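Zinc transport protein ZntB (Vibrio parahaemolyticus RIMD 2210633, PDB 3CK6) probably takes up zinc ions as a zinc:proton symporter, its cytoplasmic domain assembling into a funnel-shaped homopentamer. Local coordinates at residues Phe6-Asp12 / Asn31-Glu37; Phe13-Ala18 / His128-Leu134; His27-His32 / Phe103-Ile108. The protein carries 1 engineered substitution. All blocks are in the same frame, centred on the assembly; numbering follows the deposited sequence.

The three interactions lie on the same side of the chain's centre, within the cytoplasmic domain. Interaction 1 pairs strands 7-12 and 32-37 of the mixed sheet; interaction 3, with its centre about 9 Å away, shares Asn31 and His32 with it and leads into the next strand, 106-111. Interaction 2 is about 14 Å from both centres. Along the chain, the segments of interaction 1 alternate with those of the other two, whereas interaction 3 falls wholly between the segments of interaction 2. Interactions 1 and 3 thus place strand 32-37 between strands 7-12 and 106-111, while interaction 2 joins the loop after strand 7-12 to the start of helix 134-161.

Interaction 1. Residues Phe6-Asp12 / Asn31-Glu37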
loop_
_atom_site.group_PDB
_atom_site.type_symbol
_atom_site.label_atom_id
_atom_site.label_comp_id
_atom_site.label_asym_id
_atom_site.label_seq_id
_atom_site.Cartn_x
_atom_site.Cartn_y
_atom_site.Cartn_z
ATOM N N PHE E 6 15.226 -41.065 11.844
ATOM C CA PHE E 6 14.613 -39.754 11.565
ATOM C C PHE E 6 14.578 -38.830 12.785
ATOM O O PHE E 6 14.649 -37.612 12.644
ATOM C CB PHE E 6 13.212 -39.870 10.922
ATOM C CG PHE E 6 12.114 -40.221 11.892
ATOM C CD1 PHE E 6 11.741 -41.548 12.091
ATOM C CD2 PHE E 6 11.445 -39.216 12.596
ATOM C CE1 PHE E 6 10.725 -41.885 12.994
ATOM C CE2 PHE E 6 10.435 -39.533 13.503
ATOM C CZ PHE E 6 10.074 -40.880 13.701
HETATM N N MSE E 7 14.467 -39.402 13.978
HETATM C CA MSE E 7 14.300 -38.567 15.171
HETATM C C MSE E 7 15.645 -38.177 15.750
HETATM O O MSE E 7 16.420 -39.031 16.179
HETATM C CB MSE E 7 13.395 -39.213 16.230
HETATM C CG MSE E 7 12.710 -38.136 17.139
HETATM SE SE MSE E 7 11.710 -38.930 18.520
HETATM C CE MSE E 7 10.310 -39.777 17.462
ATOM N N ILE E 8 15.918 -36.877 15.744
ATOM C CA ILE E 8 17.173 -36.331 16.273
ATOM C C ILE E 8 17.166 -36.310 17.808
ATOM O O ILE E 8 18.082 -36.830 18.459
ATOM C CB ILE E 8 17.419 -34.901 15.731
ATOM C CG1 ILE E 8 17.304 -34.902 14.198
ATOM C CG2 ILE E 8 18.756 -34.352 16.212
ATOM C CD1 ILE E 8 17.171 -33.532 13.581
ATOM N N GLU E 9 16.144 -35.690 18.372
ATOM C CA GLU E 9 16.034 -35.575 19.820
ATOM C C GLU E 9 14.584 -35.558 20.255
ATOM O O GLU E 9 13.685 -35.165 19.484
ATOM C CB GLU E 9 16.751 -34.313 20.302
ATOM C CG GLU E 9 17.515 -34.509 21.577
ATOM C CD GLU E 9 18.705 -33.585 21.691
ATOM O OE1 GLU E 9 18.569 -32.505 22.292
ATOM O OE2 GLU E 9 19.781 -33.938 21.178
ATOM N N HIS E 10 14.363 -35.964 21.505
ATOM C CA HIS E 10 13.039 -36.021 22.090
ATOM C C HIS E 10 13.163 -35.552 23.535
ATOM O O HIS E 10 13.971 -36.087 24.301
ATOM C CB HIS E 10 12.504 -37.457 21.971
ATOM C CG HIS E 10 11.208 -37.730 22.690
ATOM N ND1 HIS E 10 10.797 -39.014 22.978
ATOM C CD2 HIS E 10 10.244 -36.909 23.179
ATOM C CE1 HIS E 10 9.626 -38.976 23.595
ATOM N NE2 HIS E 10 9.273 -37.710 23.737
ATOM N N TRP E 11 12.371 -34.536 23.884
ATOM C CA TRP E 11 12.363 -33.966 25.228
ATOM C C TRP E 11 10.946 -33.953 25.773
ATOM O O TRP E 11 9.986 -33.738 25.032
ATOM C CB TRP E 11 12.939 -32.542 25.243
ATOM C CG TRP E 11 14.430 -32.512 25.108
ATOM C CD1 TRP E 11 15.133 -32.467 23.951
ATOM C CD2 TRP E 11 15.401 -32.571 26.171
ATOM N NE1 TRP E 11 16.491 -32.468 24.215
ATOM C CE2 TRP E 11 16.681 -32.548 25.569
ATOM C CE3 TRP E 11 15.311 -32.635 27.571
ATOM C CZ2 TRP E 11 17.867 -32.581 26.320
ATOM C CZ3 TRP E 11 16.484 -32.675 28.317
ATOM C CH2 TRP E 11 17.749 -32.639 27.688
ATOM N N ASP E 12 10.837 -34.168 27.075
ATOM C CA ASP E 12 9.564 -34.139 27.772
ATOM C C ASP E 12 9.496 -32.901 28.673
ATOM O O ASP E 12 10.302 -32.754 29.608
ATOM C CB ASP E 12 9.392 -35.436 28.576
ATOM C CG ASP E 12 8.047 -35.519 29.286
ATOM O OD1 ASP E 12 7.218 -34.587 29.166
ATOM O OD2 ASP E 12 7.825 -36.523 29.980
ATOM N N ASN E 31 2.930 -32.146 25.515
ATOM C CA ASN E 31 4.062 -31.555 26.244
ATOM C C ASN E 31 5.457 -32.101 25.872
ATOM O O ASN E 31 6.454 -31.741 26.484
ATOM C CB ASN E 31 3.825 -31.547 27.762
ATOM C CG ASN E 31 2.641 -30.694 28.139
ATOM O OD1 ASN E 31 1.669 -31.184 28.717
ATOM N ND2 ASN E 31 2.685 -29.415 27.749
ATOM N N HIS E 32 5.521 -32.947 24.848
ATOM C CA HIS E 32 6.798 -33.438 24.346
ATOM C C HIS E 32 7.217 -32.644 23.120
ATOM O O HIS E 32 6.371 -32.149 22.352
ATOM C CB HIS E 32 6.713 -34.924 23.974
ATOM C CG HIS E 32 6.640 -35.864 25.146
ATOM N ND1 HIS E 32 5.837 -35.640 26.247
ATOM C CD2 HIS E 32 7.248 -37.052 25.366
ATOM C CE1 HIS E 32 5.968 -36.642 27.098
ATOM N NE2 HIS E 32 6.830 -37.507 26.592
ATOM N N TRP E 33 8.539 -32.544 22.944
ATOM C CA TRP E 33 9.144 -31.968 21.752
ATOM C C TRP E 33 9.901 -33.064 20.999
ATOM O O TRP E 33 10.682 -33.806 21.593
ATOM C CB TRP E 33 10.091 -30.828 22.116
ATOM C CG TRP E 33 10.859 -30.258 20.954
ATOM C CD1 TRP E 33 10.390 -30.020 19.677
ATOM C CD2 TRP E 33 12.227 -29.828 20.965
ATOM N NE1 TRP E 33 11.394 -29.465 18.907
ATOM C CE2 TRP E 33 12.520 -29.328 19.675
ATOM C CE3 TRP E 33 13.228 -29.784 21.957
ATOM C CZ2 TRP E 33 13.794 -28.827 19.326
ATOM C CZ3 TRP E 33 14.503 -29.269 21.609
ATOM C CH2 TRP E 33 14.762 -28.794 20.309
ATOM N N TYR E 34 9.619 -33.175 19.707
ATOM C CA TYR E 34 10.258 -34.124 18.815
ATOM C C TYR E 34 10.971 -33.304 17.736
ATOM O O TYR E 34 10.327 -32.587 16.969
ATOM C CB TYR E 34 9.212 -35.041 18.173
ATOM C CG TYR E 34 8.327 -35.735 19.192
ATOM C CD1 TYR E 34 8.663 -37.002 19.688
ATOM C CD2 TYR E 34 7.187 -35.110 19.700
ATOM C CE1 TYR E 34 7.878 -37.636 20.653
ATOM C CE2 TYR E 34 6.403 -35.737 20.670
ATOM C CZ TYR E 34 6.750 -37.005 21.126
ATOM O OH TYR E 34 5.970 -37.611 22.104
ATOM N N HIS E 35 12.296 -33.388 17.688
ATOM C CA HIS E 35 13.060 -32.710 16.646
ATOM C C HIS E 35 13.482 -33.769 15.630
ATOM O O HIS E 35 14.090 -34.774 16.020
ATOM C CB HIS E 35 14.295 -32.043 17.256
ATOM C CG HIS E 35 15.003 -31.123 16.320
ATOM N ND1 HIS E 35 14.356 -30.116 15.643
ATOM C CD2 HIS E 35 16.312 -31.034 15.979
ATOM C CE1 HIS E 35 15.233 -29.458 14.903
ATOM N NE2 HIS E 35 16.426 -29.993 15.091
ATOM N N CYS E 36 13.139 -33.562 14.354
ATOM C CA CYS E 36 13.253 -34.615 13.321
ATOM C C CYS E 36 13.955 -34.195 12.023
ATOM O O CYS E 36 13.976 -33.017 11.672
ATOM C CB CYS E 36 11.877 -35.156 12.939
ATOM S SG CYS E 36 10.864 -35.615 14.364
ATOM N N GLU E 37 14.507 -35.196 11.330
ATOM C CA GLU E 37 15.052 -35.046 9.982
ATOM C C GLU E 37 13.912 -35.071 8.957
ATOM O O GLU E 37 13.232 -36.075 8.796
ATOM C CB GLU E 37 16.070 -36.154 9.675
ATOM C CG GLU E 37 17.303 -36.184 10.599
ATOM C CD GLU E 37 18.381 -35.161 10.240
ATOM O OE1 GLU E 37 18.056 -34.141 9.588
ATOM O OE2 GLU E 37 19.560 -35.381 10.614
#
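Trp11 and Trp33 face each other as a hydrogen-bonded pair of the antiparallel ladder between strands 7-12 and 32-37, which a classic beta bulge interrupts where Ile8 and Glu9 both lie opposite His35. The backbone bonds are regular at the tryptophans, with Trp33 N 2.8 Å from Trp11 O. At the bulge His35 O is gripped by two donors: Ile8 N at 2.8 Å, along a bent path of 137° at the hydrogen, and Glu9 N at 3.3 Å. The irregularity turns the Ile8 side chain toward the partner strand, so that its apolar CD1 rests 3.6 Å from His35 CD2 while CG1 packs on Glu37 CG.

Ring contacts dominate the face carrying His10, Tyr34, Asp12 and His32. His10 and Tyr34 run side by side in an offset stack, centroids 4.4 Å apart and planes at 24°, with Tyr34 CE1 over the rim of the imidazole. Both are buried, and polar atoms of each find partners nearby: His10 ND1 bonds Thr22 O, and Tyr34 OH bonds Gln29 N. The Asp12 carboxylate stacks on the His32 ring at 29°, its CB making a CH-pi contact, while Ser14 OG holds OD1.

Two edge contacts follow on the side of Met7 and Cys36. The thioether of a methionine is soft enough to lie along a ring edge, and the selenomethionine modelled at Met7 brings SE 3.8 Å from Tyr34 CD1. Further along, Cys36 SG meets the edge of the Phe6 ring, 4.0 Å from CE2.

The opposite face carries a polar interaction within strand 7-12. Glu9, salt-bridged to Arg122 through OE2, receives the indole N-H on the anti side of its other oxygen, Trp11 NE1 lying 2.8 Å from Glu9 OE1.

Interaction 2. Residues Phe13-Ala18 / His128-Leu134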
loop_
_atom_site.group_PDB
_atom_site.type_symbol
_atom_site.label_atom_id
_atom_site.label_comp_id
_atom_site.label_asym_id
_atom_site.label_seq_id
_atom_site.Cartn_x
_atom_site.Cartn_y
_atom_site.Cartn_z
ATOM N N PHE E 13 8.536 -32.020 28.373
ATOM C CA PHE E 13 8.283 -30.786 29.140
ATOM C C PHE E 13 7.052 -30.869 30.037
ATOM O O PHE E 13 6.476 -29.827 30.400
ATOM C CB PHE E 13 8.089 -29.608 28.195
ATOM C CG PHE E 13 9.334 -29.238 27.425
ATOM C CD1 PHE E 13 9.655 -29.897 26.236
ATOM C CD2 PHE E 13 10.191 -28.250 27.900
ATOM C CE1 PHE E 13 10.797 -29.573 25.526
ATOM C CE2 PHE E 13 11.343 -27.907 27.167
ATOM C CZ PHE E 13 11.639 -28.572 26.007
ATOM N N SER E 14 6.641 -32.083 30.396
ATOM C CA SER E 14 5.553 -32.231 31.380
ATOM C C SER E 14 5.884 -31.499 32.693
ATOM O O SER E 14 5.018 -30.859 33.309
ATOM C CB SER E 14 5.254 -33.703 31.650
ATOM O OG SER E 14 4.792 -34.353 30.479
ATOM N N THR E 15 7.139 -31.594 33.119
ATOM C CA THR E 15 7.589 -30.922 34.334
ATOM C C THR E 15 8.459 -29.731 33.920
ATOM O O THR E 15 8.962 -29.701 32.779
ATOM C CB THR E 15 8.374 -31.883 35.268
ATOM O OG1 THR E 15 9.722 -32.021 34.804
ATOM C CG2 THR E 15 7.708 -33.272 35.332
ATOM N N PRO E 16 8.633 -28.737 34.825
ATOM C CA PRO E 16 9.494 -27.571 34.546
ATOM C C PRO E 16 10.959 -27.905 34.230
ATOM O O PRO E 16 11.659 -27.075 33.652
ATOM C CB PRO E 16 9.425 -26.766 35.847
ATOM C CG PRO E 16 8.133 -27.179 36.483
ATOM C CD PRO E 16 7.994 -28.632 36.151
HETATM N N MSE E 17 11.412 -29.099 34.605
HETATM C CA MSE E 17 12.759 -29.562 34.289
HETATM C C MSE E 17 12.677 -30.620 33.181
HETATM O O MSE E 17 12.423 -31.791 33.455
HETATM C CB MSE E 17 13.457 -30.111 35.543
HETATM C CG MSE E 17 14.849 -30.662 35.308
HETATM SE SE MSE E 17 16.053 -29.320 34.589
HETATM C CE MSE E 17 16.244 -28.242 36.206
ATOM N N ALA E 18 12.867 -30.191 31.932
ATOM C CA ALA E 18 12.695 -31.083 30.776
ATOM C C ALA E 18 13.605 -32.301 30.881
ATOM O O ALA E 18 14.720 -32.196 31.383
ATOM C CB ALA E 18 12.964 -30.332 29.463
ATOM N N HIS E 128 20.537 -28.775 31.675
ATOM C CA HIS E 128 19.414 -28.554 32.589
ATOM C C HIS E 128 19.087 -27.073 32.800
ATOM O O HIS E 128 18.660 -26.660 33.878
ATOM C CB HIS E 128 19.660 -29.285 33.915
ATOM C CG HIS E 128 19.971 -30.736 33.731
ATOM N ND1 HIS E 128 21.238 -31.253 33.892
ATOM C CD2 HIS E 128 19.189 -31.769 33.342
ATOM C CE1 HIS E 128 21.217 -32.551 33.639
ATOM N NE2 HIS E 128 19.985 -32.889 33.301
ATOM N N LYS E 129 19.286 -26.279 31.748
ATOM C CA LYS E 129 19.072 -24.836 31.806
ATOM C C LYS E 129 18.222 -24.350 30.627
ATOM O O LYS E 129 18.244 -23.169 30.266
ATOM C CB LYS E 129 20.424 -24.108 31.821
ATOM C CG LYS E 129 21.302 -24.404 33.028
ATOM C CD LYS E 129 22.797 -24.325 32.682
ATOM C CE LYS E 129 23.230 -22.966 32.091
ATOM N NZ LYS E 129 22.954 -22.844 30.619
ATOM N N GLY E 130 17.476 -25.264 30.023
ATOM C CA GLY E 130 16.688 -24.927 28.838
ATOM C C GLY E 130 15.309 -24.370 29.175
ATOM O O GLY E 130 14.995 -24.134 30.353
ATOM N N PRO E 131 14.471 -24.147 28.144
ATOM C CA PRO E 131 13.065 -23.744 28.339
ATOM C C PRO E 131 12.294 -24.664 29.293
ATOM O O PRO E 131 12.526 -25.876 29.330
ATOM C CB PRO E 131 12.468 -23.837 26.922
ATOM C CG PRO E 131 13.526 -24.545 26.069
ATOM C CD PRO E 131 14.826 -24.226 26.714
ATOM N N LYS E 132 11.347 -24.091 30.015
ATOM C CA LYS E 132 10.609 -24.847 31.020
ATOM C C LYS E 132 9.225 -25.314 30.547
ATOM O O LYS E 132 8.471 -25.894 31.330
ATOM C CB LYS E 132 10.501 -24.039 32.325
ATOM C CG LYS E 132 11.847 -23.652 32.922
ATOM C CD LYS E 132 11.775 -23.661 34.447
ATOM C CE LYS E 132 12.485 -22.464 35.055
ATOM N NZ LYS E 132 13.681 -21.990 34.293
ATOM N N SER E 133 8.904 -25.080 29.273
ATOM C CA SER E 133 7.584 -25.392 28.721
ATOM C C SER E 133 7.654 -25.348 27.202
ATOM O O SER E 133 8.606 -24.791 26.643
ATOM C CB SER E 133 6.542 -24.374 29.198
ATOM O OG SER E 133 6.734 -23.127 28.539
ATOM N N LEU E 134 6.658 -25.926 26.527
ATOM C CA LEU E 134 6.617 -25.840 25.062
ATOM C C LEU E 134 6.396 -24.395 24.613
ATOM O O LEU E 134 6.921 -23.996 23.584
ATOM C CB LEU E 134 5.541 -26.758 24.449
ATOM C CG LEU E 134 5.681 -28.280 24.539
ATOM C CD1 LEU E 134 4.558 -28.963 23.755
ATOM C CD2 LEU E 134 7.024 -28.771 24.035
HETATM O O HOH W 1 6.286 -27.297 31.699
HETATM O O HOH W 2 13.553 -27.493 31.377
#
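Met17 meets His128 where the loop 13-18 lies against the connection between helices 116-126 and 134-161. His128 is the C-prime residue of a Schellman motif ending the first helix, with the positive phi that the motif requires. Met17 is a selenomethionine, and with bends at chi2 (60°) and chi3 (72°) its chain brings its end back to His128: SE stands 3.7 Å from His128 CB and at the edge of the imidazole.

Pro131 comes next, buried against Leu125 and Leu137 of the two helices. Its carbonyl oxygen lies near the plane of the Phe13 ring, 3.2 Å from Phe13 CE2, where the slightly positive ring edge suits it. The same oxygen accepts a bond from a water 2.8 Å away; this water also donates to Pro16 O and accepts from Ala18 N, thereby bridging the two segments.

Lys132 uses the aliphatic part of its chain here, with CG 3.5 Å from Pro16 O, while the amine end leads away. A second water donates to both Lys132 O, at 2.6 Å, and Phe13 O. Ser133 is the N-cap of helix 134-161, a natural place for a small hydroxyl: OG accepts from Ser136 N, and Phe13 CD2 approaches the Ser133 backbone.

Leu134 opens the helix and adds an apolar neighbour to the Phe13 ring, which also packs on Leu125 and Leu137. Ala18 CB covers one face of that ring and Pro131 sits at its edge; the Leu134 and Phe13 side chains cross obliquely, Leu134 CD2 lying 3.6 Å from Phe13 CD1.

Interaction 3. Residues His27-His32 / Phe103-Ile108; sequences HIQPNH and FQGALI
Ile28 reaches from the loop before strand 32-37 toward Phe103, Gln104 and Ala106. Its CB already points at the other segment, and CG1, set between the backbone N and the carbonyl carbon (chi1 76°), passes 3.9 Å from Gln104 NE2. The tip, CD1, meets the edge of the Phe103 ring, in its plane and 3.6 Å from Phe103 CD2, and lies equally near Phe103 O. Ala106 CB lies 3.9 Å from Ile28 CD1, and Ile108 CD1 is a looser neighbour. A beta-branched aliphatic chain, limited in its rotation, suits this buried position, which Trp46 also borders.

Two turns meet here: a type II turn from Gln29 to His32 and the type I' turn from Phe103 to Ala106 that makes the hairpin between strands 96-103 and 106-111. Gly105 fits the positive phi of its turn position and lets Pro30 come close. Asn31 N donates to Gly105 O at 2.7 Å, from 44° above the carbonyl plane. Leu107 N then bonds His32 O at 3.0 Å, starting the parallel pairing of strands 32-37 and 106-111. Beside the turn, Pro30 CG packs 3.6 Å from Gln104 O, an oxygen that takes a hydrogen bond from a water.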
loop_
_atom_site.group_PDB
_atom_site.type_symbol
_atom_site.label_atom_id
_atom_site.label_comp_id
_atom_site.label_asym_id
_atom_site.label_seq_id
_atom_site.Cartn_x
_atom_site.Cartn_y
_atom_site.Cartn_z
ATOM N N HIS E 27 4.365 -43.308 19.840
ATOM C CA HIS E 27 3.192 -42.455 19.773
ATOM C C HIS E 27 3.543 -41.108 20.421
ATOM O O HIS E 27 4.143 -41.074 21.495
ATOM C CB HIS E 27 2.037 -43.142 20.517
ATOM C CG HIS E 27 0.700 -42.499 20.311
ATOM N ND1 HIS E 27 0.443 -41.184 20.641
ATOM C CD2 HIS E 27 -0.469 -43.004 19.844
ATOM C CE1 HIS E 27 -0.821 -40.903 20.373
ATOM N NE2 HIS E 27 -1.394 -41.987 19.880
ATOM N N ILE E 28 3.181 -40.005 19.766
ATOM C CA ILE E 28 3.442 -38.680 20.328
ATOM C C ILE E 28 2.599 -38.405 21.600
ATOM O O ILE E 28 1.497 -38.960 21.781
ATOM C CB ILE E 28 3.316 -37.529 19.279
ATOM C CG1 ILE E 28 1.859 -37.214 18.973
ATOM C CG2 ILE E 28 4.102 -37.870 17.981
ATOM C CD1 ILE E 28 1.663 -35.855 18.335
ATOM N N GLN E 29 3.145 -37.571 22.485
ATOM C CA GLN E 29 2.506 -37.256 23.757
ATOM C C GLN E 29 2.465 -35.747 23.976
ATOM O O GLN E 29 3.394 -35.038 23.580
ATOM C CB GLN E 29 3.248 -37.921 24.925
ATOM C CG GLN E 29 3.593 -39.402 24.749
ATOM C CD GLN E 29 2.378 -40.317 24.719
ATOM O OE1 GLN E 29 2.460 -41.446 24.230
ATOM N NE2 GLN E 29 1.249 -39.838 25.212
ATOM N N PRO E 30 1.384 -35.251 24.588
ATOM C CA PRO E 30 1.278 -33.831 24.883
ATOM C C PRO E 30 2.436 -33.361 25.768
ATOM O O PRO E 30 2.880 -34.110 26.638
ATOM C CB PRO E 30 -0.068 -33.727 25.626
ATOM C CG PRO E 30 -0.845 -34.906 25.156
ATOM C CD PRO E 30 0.179 -35.989 25.031
ATOM N N ASN E 31 2.930 -32.146 25.515
ATOM C CA ASN E 31 4.062 -31.555 26.244
ATOM C C ASN E 31 5.457 -32.101 25.872
ATOM O O ASN E 31 6.454 -31.741 26.484
ATOM C CB ASN E 31 3.825 -31.547 27.762
ATOM C CG ASN E 31 2.641 -30.694 28.139
ATOM O OD1 ASN E 31 1.669 -31.184 28.717
ATOM N ND2 ASN E 31 2.685 -29.415 27.749
ATOM N N HIS E 32 5.521 -32.947 24.848
ATOM C CA HIS E 32 6.798 -33.438 24.346
ATOM C C HIS E 32 7.217 -32.644 23.120
ATOM O O HIS E 32 6.371 -32.149 22.352
ATOM C CB HIS E 32 6.713 -34.924 23.974
ATOM C CG HIS E 32 6.640 -35.864 25.146
ATOM N ND1 HIS E 32 5.837 -35.640 26.247
ATOM C CD2 HIS E 32 7.248 -37.052 25.366
ATOM C CE1 HIS E 32 5.968 -36.642 27.098
ATOM N NE2 HIS E 32 6.830 -37.507 26.592
ATOM N N PHE E 103 0.692 -30.182 17.453
ATOM C CA PHE E 103 -0.251 -31.225 17.105
ATOM C C PHE E 103 -0.526 -32.071 18.345
ATOM O O PHE E 103 0.396 -32.561 18.995
ATOM C CB PHE E 103 0.257 -32.074 15.928
ATOM C CG PHE E 103 -0.723 -33.138 15.456
ATOM C CD1 PHE E 103 -1.774 -32.815 14.583
ATOM C CD2 PHE E 103 -0.609 -34.456 15.899
ATOM C CE1 PHE E 103 -2.683 -33.784 14.152
ATOM C CE2 PHE E 103 -1.505 -35.437 15.464
ATOM C CZ PHE E 103 -2.547 -35.099 14.586
ATOM N N GLN E 104 -1.807 -32.191 18.683
ATOM C CA GLN E 104 -2.261 -32.848 19.928
ATOM C C GLN E 104 -1.388 -32.483 21.132
ATOM O O GLN E 104 -1.083 -33.343 21.958
ATOM C CB GLN E 104 -2.315 -34.374 19.777
ATOM C CG GLN E 104 -3.281 -34.901 18.725
ATOM C CD GLN E 104 -3.075 -36.392 18.398
ATOM O OE1 GLN E 104 -3.869 -36.977 17.673
ATOM N NE2 GLN E 104 -2.012 -37.001 18.933
ATOM N N GLY E 105 -0.971 -31.216 21.222
ATOM C CA GLY E 105 -0.264 -30.721 22.405
ATOM C C GLY E 105 1.242 -31.005 22.400
ATOM O O GLY E 105 1.926 -30.731 23.383
ATOM N N ALA E 106 1.735 -31.588 21.316
ATOM C CA ALA E 106 3.174 -31.824 21.130
ATOM C C ALA E 106 3.736 -30.872 20.094
ATOM O O ALA E 106 3.037 -30.473 19.159
ATOM C CB ALA E 106 3.422 -33.251 20.679
ATOM N N LEU E 107 5.016 -30.558 20.237
ATOM C CA LEU E 107 5.729 -29.744 19.273
ATOM C C LEU E 107 6.633 -30.650 18.473
ATOM O O LEU E 107 7.503 -31.289 19.044
ATOM C CB LEU E 107 6.583 -28.719 20.011
ATOM C CG LEU E 107 6.545 -27.219 19.702
ATOM C CD1 LEU E 107 7.963 -26.712 19.341
ATOM C CD2 LEU E 107 5.470 -26.796 18.689
ATOM N N ILE E 108 6.410 -30.713 17.168
ATOM C CA ILE E 108 7.239 -31.490 16.246
ATOM C C ILE E 108 7.919 -30.493 15.309
ATOM O O ILE E 108 7.247 -29.775 14.567
ATOM C CB ILE E 108 6.410 -32.476 15.384
ATOM C CG1 ILE E 108 5.586 -33.448 16.244
ATOM C CG2 ILE E 108 7.300 -33.249 14.426
ATOM C CD1 ILE E 108 4.570 -34.243 15.384
HETATM O O HOH W 3 -0.100 -36.171 21.520
#